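PDB 3CNC: fiber protein from Human adenovirus 16, which forms the trimeric knob at the tip of the viral fiber, the part that recognises host-cell receptors and probably associates with CD46. Local coordinates for residues S37-I42 and S105-N110; S48-L53 and G72-T77; K169-L174 and N188-L193. One frame throughout, in Å; residues are numbered along the deposited sequence.

Contact 1: S37-I42 and S105-N110; sequences SANCVI and SSLKSN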
ATOM      1  N   SER A  37       7.812 -23.954  -1.246  1.00 57.06           N
ATOM      2  CA  SER A  37       7.268 -25.161  -1.855  1.00 57.06           C
ATOM      3  C   SER A  37       5.811 -25.218  -1.419  1.00 57.06           C
ATOM      4  O   SER A  37       5.414 -24.474  -0.523  1.00 57.06           O
ATOM      5  CB  SER A  37       8.000 -26.399  -1.334  1.00 62.55           C
ATOM      6  OG  SER A  37       9.391 -26.316  -1.591  1.00 62.55           O
ATOM      7  N   ALA A  38       5.014 -26.085  -2.041  1.00 49.22           N
ATOM      8  CA  ALA A  38       3.607 -26.196  -1.664  1.00 49.22           C
ATOM      9  C   ALA A  38       3.565 -26.283  -0.142  1.00 49.22           C
ATOM     10  O   ALA A  38       4.172 -27.176   0.460  1.00 49.22           O
ATOM     11  CB  ALA A  38       2.977 -27.439  -2.302  1.00 43.45           C
ATOM     12  N   ASN A  39       2.853 -25.349   0.477  1.00 52.61           N
ATOM     13  CA  ASN A  39       2.774 -25.284   1.935  1.00 52.61           C
ATOM     14  C   ASN A  39       1.367 -24.944   2.410  1.00 52.61           C
ATOM     15  O   ASN A  39       1.126 -24.807   3.609  1.00 52.61           O
ATOM     16  CB  ASN A  39       3.734 -24.189   2.430  1.00 42.35           C
ATOM     17  CG  ASN A  39       3.378 -22.793   1.861  1.00 42.35           C
ATOM     18  OD1 ASN A  39       2.428 -22.655   1.094  1.00 42.35           O
ATOM     19  ND2 ASN A  39       4.147 -21.767   2.238  1.00 42.35           N
ATOM     20  N   CYS A  40       0.432 -24.834   1.477  1.00 54.22           N
ATOM     21  CA  CYS A  40      -0.909 -24.413   1.832  1.00 54.22           C
ATOM     22  C   CYS A  40      -2.039 -25.251   1.217  1.00 54.22           C
ATOM     23  O   CYS A  40      -1.947 -25.686   0.069  1.00 54.22           O
ATOM     24  CB  CYS A  40      -1.028 -22.940   1.420  1.00 58.39           C
ATOM     25  SG  CYS A  40      -2.501 -22.056   1.902  1.00 58.39           S
ATOM     26  N   VAL A  41      -3.108 -25.457   1.985  1.00 58.98           N
ATOM     27  CA  VAL A  41      -4.262 -26.227   1.523  1.00 58.98           C
ATOM     28  C   VAL A  41      -5.476 -25.343   1.249  1.00 58.98           C
ATOM     29  O   VAL A  41      -6.018 -24.705   2.154  1.00 58.98           O
ATOM     30  CB  VAL A  41      -4.676 -27.305   2.549  1.00 59.18           C
ATOM     31  CG1 VAL A  41      -5.858 -28.092   2.016  1.00 59.18           C
ATOM     32  CG2 VAL A  41      -3.508 -28.236   2.833  1.00 59.18           C
ATOM     33  N   ILE A  42      -5.912 -25.328  -0.003  1.00 60.89           N
ATOM     34  CA  ILE A  42      -7.051 -24.526  -0.411  1.00 60.89           C
ATOM     35  C   ILE A  42      -8.310 -25.362  -0.628  1.00 60.89           C
ATOM     36  O   ILE A  42      -9.430 -24.845  -0.512  1.00 60.89           O
ATOM     37  CB  ILE A  42      -6.717 -23.726  -1.710  1.00 65.32           C
ATOM     38  CG1 ILE A  42      -6.405 -22.279  -1.353  1.00 65.32           C
ATOM     39  CG2 ILE A  42      -7.873 -23.755  -2.685  1.00 65.32           C
ATOM     40  CD1 ILE A  42      -5.305 -22.129  -0.341  1.00 65.32           C
ATOM     41  N   SER A 105      -5.363 -24.162  10.415  1.00 53.79           N
ATOM     42  CA  SER A 105      -5.013 -23.259   9.317  1.00 53.79           C
ATOM     43  C   SER A 105      -4.811 -23.893   7.945  1.00 53.79           C
ATOM     44  O   SER A 105      -4.467 -25.069   7.828  1.00 53.79           O
ATOM     45  CB  SER A 105      -3.741 -22.490   9.687  1.00 45.65           C
ATOM     46  OG  SER A 105      -3.793 -22.066  11.042  1.00 45.65           O
ATOM     47  N   SER A 106      -5.023 -23.091   6.905  1.00 54.93           N
ATOM     48  CA  SER A 106      -4.825 -23.552   5.543  1.00 54.93           C
ATOM     49  C   SER A 106      -3.330 -23.777   5.331  1.00 54.93           C
ATOM     50  O   SER A 106      -2.945 -24.638   4.545  1.00 54.93           O
ATOM     51  CB  SER A 106      -5.321 -22.516   4.545  1.00 47.80           C
ATOM     52  OG  SER A 106      -6.678 -22.204   4.770  1.00 47.80           O
ATOM     53  N   LEU A 107      -2.500 -22.996   6.030  1.00 49.80           N
ATOM     54  CA  LEU A 107      -1.041 -23.105   5.942  1.00 49.80           C
ATOM     55  C   LEU A 107      -0.565 -24.272   6.811  1.00 49.80           C
ATOM     56  O   LEU A 107      -0.853 -24.318   8.005  1.00 49.80           O
ATOM     57  CB  LEU A 107      -0.383 -21.803   6.412  1.00 44.45           C
ATOM     58  CG  LEU A 107       1.144 -21.688   6.341  1.00 44.45           C
ATOM     59  CD1 LEU A 107       1.623 -21.771   4.890  1.00 44.45           C
ATOM     60  CD2 LEU A 107       1.569 -20.364   6.973  1.00 44.45           C
ATOM     61  N   LYS A 108       0.177 -25.204   6.220  1.00 58.76           N
ATOM     62  CA  LYS A 108       0.620 -26.384   6.959  1.00 58.76           C
ATOM     63  C   LYS A 108       2.033 -26.407   7.508  1.00 58.76           C
ATOM     64  O   LYS A 108       2.446 -27.394   8.107  1.00 58.76           O
ATOM     65  CB  LYS A 108       0.382 -27.639   6.120  1.00 53.79           C
ATOM     66  CG  LYS A 108      -1.062 -27.789   5.666  1.00 53.79           C
ATOM     67  CD  LYS A 108      -2.034 -27.790   6.848  1.00 53.79           C
ATOM     68  CE  LYS A 108      -3.483 -27.935   6.370  1.00 53.79           C
ATOM     69  NZ  LYS A 108      -4.454 -28.048   7.505  1.00 53.79           N
ATOM     70  N   SER A 109       2.790 -25.342   7.298  1.00 61.30           N
ATOM     71  CA  SER A 109       4.131 -25.271   7.858  1.00 61.30           C
ATOM     72  C   SER A 109       4.192 -23.923   8.572  1.00 61.30           C
ATOM     73  O   SER A 109       3.701 -22.918   8.049  1.00 61.30           O
ATOM     74  CB  SER A 109       5.196 -25.385   6.759  1.00 69.47           C
ATOM     75  OG  SER A 109       4.865 -24.601   5.634  1.00 69.47           O
ATOM     76  N   ASN A 110       4.756 -23.901   9.777  1.00 63.41           N
ATOM     77  CA  ASN A 110       4.828 -22.657  10.539  1.00 63.41           C
ATOM     78  C   ASN A 110       5.741 -21.629   9.876  1.00 63.41           C
ATOM     79  O   ASN A 110       6.690 -21.978   9.175  1.00 63.41           O
ATOM     80  CB  ASN A 110       5.286 -22.932  11.986  1.00 80.62           C
ATOM     81  CG  ASN A 110       5.145 -21.701  12.902  1.00 80.62           C
ATOM     82  OD1 ASN A 110       4.117 -21.011  12.897  1.00 80.62           O
ATOM     83  ND2 ASN A 110       6.179 -21.435  13.698  1.00 80.62           N
TER
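Two oblique side-chain crossings, one at each end of a short bridge, carry the meeting of 37-42 with 105-110. At one end Leu107, its CG anti to the backbone N, brings CD1 across the amide of Asn39, 3.6 Å from Asn39 CG; the same Leu107 CD1 lies 3.3 Å from Asn39 O. Asn39 holds its amide in the crowded position between backbone N and carbonyl carbon (chi1 60°), where OD1 accepts from Leu53 N on strand 51-60. At the other end Lys108 crosses Val41, with Lys108 CE 3.5 Å from Val41 CG2; the bend at chi2 carries the otherwise extended chain to its own segment, where Lys108 NZ donates to Ser105 O at 3.0 Å and to Thr102 O. Between the crossings a single beta bridge, Cys40 with Leu107, joins two loops of the knob domain running in nearly opposite directions. Its two bonds are almost straight at hydrogen: Lys108 N reaches Asn39 O at 2.8 Å nearly along the C=O axis, whereas Val41 N sits above the carbonyl plane of Ser106 O at 2.7 Å. Cys40 SG, anti to its backbone N, lies 3.9 Å from Ser106 CB, while Ser106 OG accepts from Asn91 N.

Contact 2: S48-L53 and G72-T77; sequences SPDCKL and GASEYT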
ATOM      1  N   SER A  48      -3.285 -32.227   2.711  1.00 70.68           N
ATOM      2  CA  SER A  48      -1.988 -32.094   2.055  1.00 70.68           C
ATOM      3  C   SER A  48      -1.939 -30.854   1.160  1.00 70.68           C
ATOM      4  O   SER A  48      -2.891 -30.549   0.440  1.00 70.68           O
ATOM      5  CB  SER A  48      -1.679 -33.334   1.219  1.00 82.47           C
ATOM      6  OG  SER A  48      -2.582 -33.433   0.133  1.00 82.47           O
ATOM      7  N   PRO A  49      -0.815 -30.127   1.204  1.00 61.45           N
ATOM      8  CA  PRO A  49      -0.581 -28.908   0.423  1.00 61.45           C
ATOM      9  C   PRO A  49      -0.962 -29.046  -1.035  1.00 61.45           C
ATOM     10  O   PRO A  49      -0.521 -29.978  -1.707  1.00 61.45           O
ATOM     11  CB  PRO A  49       0.914 -28.672   0.592  1.00 52.31           C
ATOM     12  CG  PRO A  49       1.145 -29.116   1.993  1.00 52.31           C
ATOM     13  CD  PRO A  49       0.334 -30.415   2.080  1.00 52.31           C
ATOM     14  N   ASP A  50      -1.773 -28.115  -1.524  1.00 53.72           N
ATOM     15  CA  ASP A  50      -2.179 -28.137  -2.923  1.00 53.72           C
ATOM     16  C   ASP A  50      -1.877 -26.799  -3.613  1.00 53.72           C
ATOM     17  O   ASP A  50      -2.337 -26.539  -4.724  1.00 53.72           O
ATOM     18  CB  ASP A  50      -3.664 -28.499  -3.040  1.00 79.66           C
ATOM     19  CG  ASP A  50      -4.572 -27.444  -2.461  1.00 79.66           C
ATOM     20  OD1 ASP A  50      -4.131 -26.702  -1.555  1.00 79.66           O
ATOM     21  OD2 ASP A  50      -5.738 -27.368  -2.905  1.00 79.66           O
ATOM     22  N   CYS A  51      -1.104 -25.951  -2.940  1.00 58.12           N
ATOM     23  CA  CYS A  51      -0.700 -24.657  -3.499  1.00 58.12           C
ATOM     24  C   CYS A  51       0.395 -23.990  -2.659  1.00 58.12           C
ATOM     25  O   CYS A  51       0.637 -24.364  -1.506  1.00 58.12           O
ATOM     26  CB  CYS A  51      -1.897 -23.716  -3.652  1.00 75.62           C
ATOM     27  SG  CYS A  51      -2.633 -23.180  -2.117  1.00 75.62           S
ATOM     28  N   LYS A  52       1.063 -23.008  -3.257  1.00 50.02           N
ATOM     29  CA  LYS A  52       2.152 -22.295  -2.597  1.00 50.02           C
ATOM     30  C   LYS A  52       1.714 -20.918  -2.111  1.00 50.02           C
ATOM     31  O   LYS A  52       1.295 -20.076  -2.902  1.00 50.02           O
ATOM     32  CB  LYS A  52       3.329 -22.153  -3.558  1.00 64.10           C
ATOM     33  CG  LYS A  52       3.851 -23.474  -4.072  1.00 64.10           C
ATOM     34  CD  LYS A  52       4.695 -23.286  -5.320  1.00 64.10           C
ATOM     35  CE  LYS A  52       5.236 -24.623  -5.826  1.00 64.10           C
ATOM     36  NZ  LYS A  52       5.936 -24.480  -7.140  1.00 64.10           N
ATOM     37  N   LEU A  53       1.816 -20.705  -0.802  1.00 46.37           N
ATOM     38  CA  LEU A  53       1.441 -19.439  -0.188  1.00 46.37           C
ATOM     39  C   LEU A  53       2.666 -18.625   0.194  1.00 46.37           C
ATOM     40  O   LEU A  53       3.520 -19.094   0.952  1.00 46.37           O
ATOM     41  CB  LEU A  53       0.623 -19.677   1.079  1.00 49.57           C
ATOM     42  CG  LEU A  53       0.396 -18.415   1.930  1.00 49.57           C
ATOM     43  CD1 LEU A  53      -0.603 -17.506   1.234  1.00 49.57           C
ATOM     44  CD2 LEU A  53      -0.113 -18.801   3.301  1.00 49.57           C
ATOM     45  N   GLY A  72      -0.849 -21.735  -7.572  1.00 54.14           N
ATOM     46  CA  GLY A  72      -1.393 -23.086  -7.627  1.00 54.14           C
ATOM     47  C   GLY A  72      -0.351 -24.191  -7.767  1.00 54.14           C
ATOM     48  O   GLY A  72       0.693 -24.000  -8.392  1.00 54.14           O
ATOM     49  N   ALA A  73      -0.635 -25.351  -7.183  1.00 57.43           N
ATOM     50  CA  ALA A  73       0.283 -26.485  -7.245  1.00 57.43           C
ATOM     51  C   ALA A  73      -0.437 -27.844  -7.373  1.00 57.43           C
ATOM     52  O   ALA A  73       0.027 -28.867  -6.859  1.00 57.43           O
ATOM     53  CB  ALA A  73       1.178 -26.479  -6.016  1.00 41.48           C
ATOM     54  N   SER A  74      -1.575 -27.847  -8.057  1.00 53.37           N
ATOM     55  CA  SER A  74      -2.339 -29.071  -8.252  1.00 53.37           C
ATOM     56  C   SER A  74      -3.392 -28.871  -9.325  1.00 53.37           C
ATOM     57  O   SER A  74      -3.823 -27.741  -9.595  1.00 53.37           O
ATOM     58  CB  SER A  74      -3.026 -29.505  -6.951  1.00 72.57           C
ATOM     59  OG  SER A  74      -4.180 -28.724  -6.690  1.00 72.57           O
ATOM     60  N   GLU A  75      -3.811 -29.977  -9.927  1.00 55.02           N
ATOM     61  CA  GLU A  75      -4.825 -29.936 -10.972  1.00 55.02           C
ATOM     62  C   GLU A  75      -6.092 -29.246 -10.458  1.00 55.02           C
ATOM     63  O   GLU A  75      -6.773 -28.531 -11.202  1.00 55.02           O
ATOM     64  CB  GLU A  75      -5.137 -31.358 -11.442  1.00100.31           C
ATOM     65  CG  GLU A  75      -5.997 -31.425 -12.686  1.00100.31           C
ATOM     66  CD  GLU A  75      -5.933 -32.781 -13.358  1.00100.31           C
ATOM     67  OE1 GLU A  75      -6.617 -32.964 -14.385  1.00100.31           O
ATOM     68  OE2 GLU A  75      -5.195 -33.663 -12.861  1.00100.31           O
ATOM     69  N   TYR A  76      -6.405 -29.447  -9.181  1.00 65.96           N
ATOM     70  CA  TYR A  76      -7.585 -28.814  -8.611  1.00 65.96           C
ATOM     71  C   TYR A  76      -7.461 -27.295  -8.599  1.00 65.96           C
ATOM     72  O   TYR A  76      -8.313 -26.596  -9.158  1.00 65.96           O
ATOM     73  CB  TYR A  76      -7.849 -29.302  -7.182  1.00 78.73           C
ATOM     74  CG  TYR A  76      -9.003 -28.567  -6.533  1.00 78.73           C
ATOM     75  CD1 TYR A  76      -8.786 -27.672  -5.488  1.00 78.73           C
ATOM     76  CD2 TYR A  76     -10.310 -28.725  -7.002  1.00 78.73           C
ATOM     77  CE1 TYR A  76      -9.838 -26.952  -4.925  1.00 78.73           C
ATOM     78  CE2 TYR A  76     -11.368 -28.009  -6.449  1.00 78.73           C
ATOM     79  CZ  TYR A  76     -11.123 -27.125  -5.411  1.00 78.73           C
ATOM     80  OH  TYR A  76     -12.161 -26.416  -4.851  1.00 78.73           O
ATOM     81  N   THR A  77      -6.408 -26.784  -7.959  1.00 58.03           N
ATOM     82  CA  THR A  77      -6.211 -25.340  -7.884  1.00 58.03           C
ATOM     83  C   THR A  77      -6.011 -24.759  -9.273  1.00 58.03           C
ATOM     84  O   THR A  77      -6.545 -23.693  -9.588  1.00 58.03           O
ATOM     85  CB  THR A  77      -4.972 -24.936  -7.013  1.00 50.99           C
ATOM     86  OG1 THR A  77      -3.755 -25.312  -7.680  1.00 50.99           O
ATOM     87  CG2 THR A  77      -5.035 -25.599  -5.641  1.00 50.99           C
TER
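A classic beta bulge opens strand 51-60 of the knob's antiparallel sheet: Asp50 and Cys51 both face Cys40, and the loop 72-77 folds against the bulge. Asp50 contributes most to the contact. Its carbonyl oxygen accepts from Ala73 N at 3.2 Å, a bent bond (139° at hydrogen) whose donor stands above the carbonyl plane, and Ser74 OG adds a weak bond to the same oxygen. Thr77 CG2 approaches both ends of the residue, lying 3.0 Å from Asp50 O and 3.3 Å from Asp50 OD2. With CG in the crowded position between backbone N and carbonyl carbon (chi1 66°), the carboxylate runs alongside the Tyr76 ring, the two planes 11° apart and OD2 at the ring edge. Asp50 OD1 accepts from Ile42 N, so a neighbouring loop also fixes this carboxylate. Next, Cys51 joins Gly72 in an antiparallel non-hydrogen-bonded pair, with Cys51 CB 4.1 Å from Gly72 CA. The methyl of Ala73 is directed at the strand, with Ala73 CB 3.6 Å from Cys51 CA. Lys52 merely skirts that methyl with its extended chain. Across from the bulge, the loop braces itself through an ST motif, in which Thr77 N donates to Ser74 OG at 3.2 Å. A separate bond runs from Thr77 OG1 to Ser74 O at 3.1 Å, in the carbonyl plane on a lone pair.

Contact 3: K169-L174 and N188-L193; sequences KVTVTL and NFSWSL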
ATOM      1  N   LYS A 169     -11.191  -9.526  -5.977  1.00 61.43           N
ATOM      2  CA  LYS A 169     -11.539  -8.773  -4.783  1.00 61.43           C
ATOM      3  C   LYS A 169     -11.002  -9.538  -3.582  1.00 61.43           C
ATOM      4  O   LYS A 169     -11.313 -10.716  -3.381  1.00 61.43           O
ATOM      5  CB  LYS A 169     -13.054  -8.580  -4.705  1.00 90.52           C
ATOM      6  CG  LYS A 169     -13.569  -7.688  -5.830  1.00 90.52           C
ATOM      7  CD  LYS A 169     -15.082  -7.533  -5.843  1.00 90.52           C
ATOM      8  CE  LYS A 169     -15.509  -6.606  -6.980  1.00 90.52           C
ATOM      9  NZ  LYS A 169     -16.989  -6.512  -7.118  1.00 90.52           N
ATOM     10  N   VAL A 170     -10.174  -8.849  -2.803  1.00 54.53           N
ATOM     11  CA  VAL A 170      -9.524  -9.421  -1.638  1.00 54.53           C
ATOM     12  C   VAL A 170     -10.116  -8.932  -0.331  1.00 54.53           C
ATOM     13  O   VAL A 170     -10.334  -7.734  -0.157  1.00 54.53           O
ATOM     14  CB  VAL A 170      -8.039  -9.046  -1.630  1.00 47.25           C
ATOM     15  CG1 VAL A 170      -7.354  -9.666  -0.429  1.00 47.25           C
ATOM     16  CG2 VAL A 170      -7.393  -9.471  -2.937  1.00 47.25           C
ATOM     17  N   THR A 171     -10.366  -9.854   0.593  1.00 49.46           N
ATOM     18  CA  THR A 171     -10.903  -9.483   1.899  1.00 49.46           C
ATOM     19  C   THR A 171     -10.012 -10.083   2.958  1.00 49.46           C
ATOM     20  O   THR A 171      -9.733 -11.276   2.921  1.00 49.46           O
ATOM     21  CB  THR A 171     -12.312 -10.033   2.156  1.00 47.64           C
ATOM     22  OG1 THR A 171     -13.200  -9.585   1.134  1.00 47.64           O
ATOM     23  CG2 THR A 171     -12.829  -9.535   3.503  1.00 47.64           C
ATOM     24  N   VAL A 172      -9.553  -9.258   3.891  1.00 51.29           N
ATOM     25  CA  VAL A 172      -8.715  -9.756   4.961  1.00 51.29           C
ATOM     26  C   VAL A 172      -9.508  -9.618   6.241  1.00 51.29           C
ATOM     27  O   VAL A 172     -10.077  -8.567   6.509  1.00 51.29           O
ATOM     28  CB  VAL A 172      -7.410  -8.945   5.105  1.00 40.10           C
ATOM     29  CG1 VAL A 172      -6.492  -9.621   6.093  1.00 40.10           C
ATOM     30  CG2 VAL A 172      -6.734  -8.803   3.769  1.00 40.10           C
ATOM     31  N   THR A 173      -9.574 -10.686   7.022  1.00 45.67           N
ATOM     32  CA  THR A 173     -10.289 -10.628   8.283  1.00 45.67           C
ATOM     33  C   THR A 173      -9.264 -10.783   9.395  1.00 45.67           C
ATOM     34  O   THR A 173      -8.461 -11.713   9.369  1.00 45.67           O
ATOM     35  CB  THR A 173     -11.331 -11.752   8.406  1.00 48.09           C
ATOM     36  OG1 THR A 173     -12.175 -11.752   7.248  1.00 48.09           O
ATOM     37  CG2 THR A 173     -12.191 -11.535   9.658  1.00 48.09           C
ATOM     38  N   LEU A 174      -9.276  -9.866  10.358  1.00 42.62           N
ATOM     39  CA  LEU A 174      -8.327  -9.939  11.467  1.00 42.62           C
ATOM     40  C   LEU A 174      -9.062 -10.269  12.777  1.00 42.62           C
ATOM     41  O   LEU A 174     -10.047  -9.615  13.113  1.00 42.62           O
ATOM     42  CB  LEU A 174      -7.571  -8.610  11.604  1.00 44.91           C
ATOM     43  CG  LEU A 174      -6.842  -8.062  10.360  1.00 44.91           C
ATOM     44  CD1 LEU A 174      -6.285  -6.682  10.642  1.00 44.91           C
ATOM     45  CD2 LEU A 174      -5.722  -8.995   9.958  1.00 44.91           C
ATOM     46  N   ASN A 188      -7.536 -14.048   8.111  1.00 58.99           N
ATOM     47  CA  ASN A 188      -8.085 -14.744   6.952  1.00 58.99           C
ATOM     48  C   ASN A 188      -8.057 -13.925   5.679  1.00 58.99           C
ATOM     49  O   ASN A 188      -8.306 -12.718   5.692  1.00 58.99           O
ATOM     50  CB  ASN A 188      -9.528 -15.187   7.215  1.00 52.81           C
ATOM     51  CG  ASN A 188      -9.634 -16.113   8.398  1.00 52.81           C
ATOM     52  OD1 ASN A 188      -8.642 -16.702   8.822  1.00 52.81           O
ATOM     53  ND2 ASN A 188     -10.837 -16.261   8.935  1.00 52.81           N
ATOM     54  N   PHE A 189      -7.746 -14.596   4.578  1.00 52.46           N
ATOM     55  CA  PHE A 189      -7.710 -13.941   3.287  1.00 52.46           C
ATOM     56  C   PHE A 189      -8.627 -14.702   2.349  1.00 52.46           C
ATOM     57  O   PHE A 189      -8.727 -15.930   2.428  1.00 52.46           O
ATOM     58  CB  PHE A 189      -6.305 -13.967   2.687  1.00 42.81           C
ATOM     59  CG  PHE A 189      -5.255 -13.369   3.559  1.00 42.81           C
ATOM     60  CD1 PHE A 189      -4.670 -14.116   4.570  1.00 42.81           C
ATOM     61  CD2 PHE A 189      -4.831 -12.060   3.352  1.00 42.81           C
ATOM     62  CE1 PHE A 189      -3.668 -13.573   5.369  1.00 42.81           C
ATOM     63  CE2 PHE A 189      -3.826 -11.496   4.144  1.00 42.81           C
ATOM     64  CZ  PHE A 189      -3.242 -12.249   5.153  1.00 42.81           C
ATOM     65  N   SER A 190      -9.308 -13.969   1.483  1.00 50.03           N
ATOM     66  CA  SER A 190     -10.167 -14.576   0.485  1.00 50.03           C
ATOM     67  C   SER A 190     -10.079 -13.721  -0.779  1.00 50.03           C
ATOM     68  O   SER A 190     -10.087 -12.491  -0.706  1.00 50.03           O
ATOM     69  CB  SER A 190     -11.630 -14.685   0.966  1.00 63.61           C
ATOM     70  OG  SER A 190     -12.274 -13.430   1.055  1.00 63.61           O
ATOM     71  N   TRP A 191      -9.950 -14.390  -1.921  1.00 56.41           N
ATOM     72  CA  TRP A 191      -9.869 -13.739  -3.225  1.00 56.41           C
ATOM     73  C   TRP A 191     -11.158 -14.081  -3.940  1.00 56.41           C
ATOM     74  O   TRP A 191     -11.582 -15.232  -3.932  1.00 56.41           O
ATOM     75  CB  TRP A 191      -8.704 -14.296  -4.041  1.00 45.95           C
ATOM     76  CG  TRP A 191      -7.355 -13.965  -3.511  1.00 45.95           C
ATOM     77  CD1 TRP A 191      -6.485 -13.050  -4.016  1.00 45.95           C
ATOM     78  CD2 TRP A 191      -6.682 -14.607  -2.421  1.00 45.95           C
ATOM     79  NE1 TRP A 191      -5.303 -13.087  -3.320  1.00 45.95           N
ATOM     80  CE2 TRP A 191      -5.393 -14.032  -2.334  1.00 45.95           C
ATOM     81  CE3 TRP A 191      -7.039 -15.614  -1.511  1.00 45.95           C
ATOM     82  CZ2 TRP A 191      -4.452 -14.431  -1.374  1.00 45.95           C
ATOM     83  CZ3 TRP A 191      -6.100 -16.015  -0.549  1.00 45.95           C
ATOM     84  CH2 TRP A 191      -4.821 -15.422  -0.491  1.00 45.95           C
ATOM     85  N   SER A 192     -11.775 -13.097  -4.574  1.00 63.76           N
ATOM     86  CA  SER A 192     -13.025 -13.362  -5.261  1.00 63.76           C
ATOM     87  C   SER A 192     -13.009 -13.026  -6.745  1.00 63.76           C
ATOM     88  O   SER A 192     -12.732 -11.891  -7.138  1.00 63.76           O
ATOM     89  CB  SER A 192     -14.155 -12.598  -4.576  1.00 71.45           C
ATOM     90  OG  SER A 192     -15.379 -12.807  -5.246  1.00 71.45           O
ATOM     91  N   LEU A 193     -13.308 -14.032  -7.559  1.00 63.75           N
ATOM     92  CA  LEU A 193     -13.371 -13.875  -9.005  1.00 63.75           C
ATOM     93  C   LEU A 193     -14.836 -13.905  -9.399  1.00 63.75           C
ATOM     94  O   LEU A 193     -15.510 -14.910  -9.194  1.00 63.75           O
ATOM     95  CB  LEU A 193     -12.650 -15.027  -9.708  1.00 58.08           C
ATOM     96  CG  LEU A 193     -12.816 -15.080 -11.234  1.00 58.08           C
ATOM     97  CD1 LEU A 193     -12.185 -13.846 -11.865  1.00 58.08           C
ATOM     98  CD2 LEU A 193     -12.173 -16.357 -11.791  1.00 58.08           C
TER
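Six backbone hydrogen bonds join 169-174 to 188-193, the paired arms of an antiparallel beta hairpin in the knob's four-stranded sheet. The bonds come in three reciprocal couples, at Lys169 with Ser192, Thr171 with Ser190 and Thr173 with Asn188. All six donors lie in the plane of the carbonyl they address. The shortest include Thr173 N to Asn188 O at 2.7 Å, and the hairpin's short segments run 161° apart. In the intervening non-hydrogen-bonded pairs, CA-H groups lean on the same carbonyls, as where Val172 CA comes within 3.1 Å of Asn188 O.

The side chains of those intervening pairs form one face. Val172 and Phe189 run alongside each other in the same direction: Val172 CG1, anti to its backbone N, makes an off-centre CH-pi contact at 4.3 Å from the Phe189 ring centroid, and Val172 CG2 approaches Phe189 CD2 obliquely. Val170 and Trp191 repeat the theme, with Val170 CG2 3.8 Å from Trp191 CD1. Both aromatic residues keep CG anti to the carbonyl carbon, beside the backbone N. The other face carries Lys169, Thr171, Thr173, Asn188, Ser190 and Ser192 and is more open to solvent. Here Ser190 OG, in the crowded position between backbone N and carbonyl carbon (chi1 70°), rests 3.6 Å from Thr171 CB.

Further out, the aromatic face is buried against strand 211-216, where Phe211 touches both valines and the Phe213 ring meets that of Phe189 at a steep angle. Strand 85-94 flanks 188-193 and strand 151-159 flanks 169-174, each through backbone bonds, so the hairpin occupies the middle of its sheet. On the more open face the flanking strand 85-94 adds a side-chain tie, Asn188 OD1 accepting from Leu92 N.

How the contacts relate
Contacts 1 and 2 are neighbours, their centres about 9 Å apart, and contact 2 is nested along the chain inside the loop that contact 1 closes. Two side-chain-to-backbone hydrogen bonds join them, and Ile42 CD1 packs on Cys51 SG, so segment 37-42 sits between 105-110 and the start of strand 51-60. Contact 3 follows later in sequence, its centre about 17 Å from that of contact 1 and 18 Å from that of contact 2, without touching either. Contacts 1 and 2 thus tie loops to strand 51-60 of the six-stranded sheet, while contact 3 builds the middle of the four-stranded one; the sheets meet where strand 211-216 packs on Val170, Val172 and Phe189.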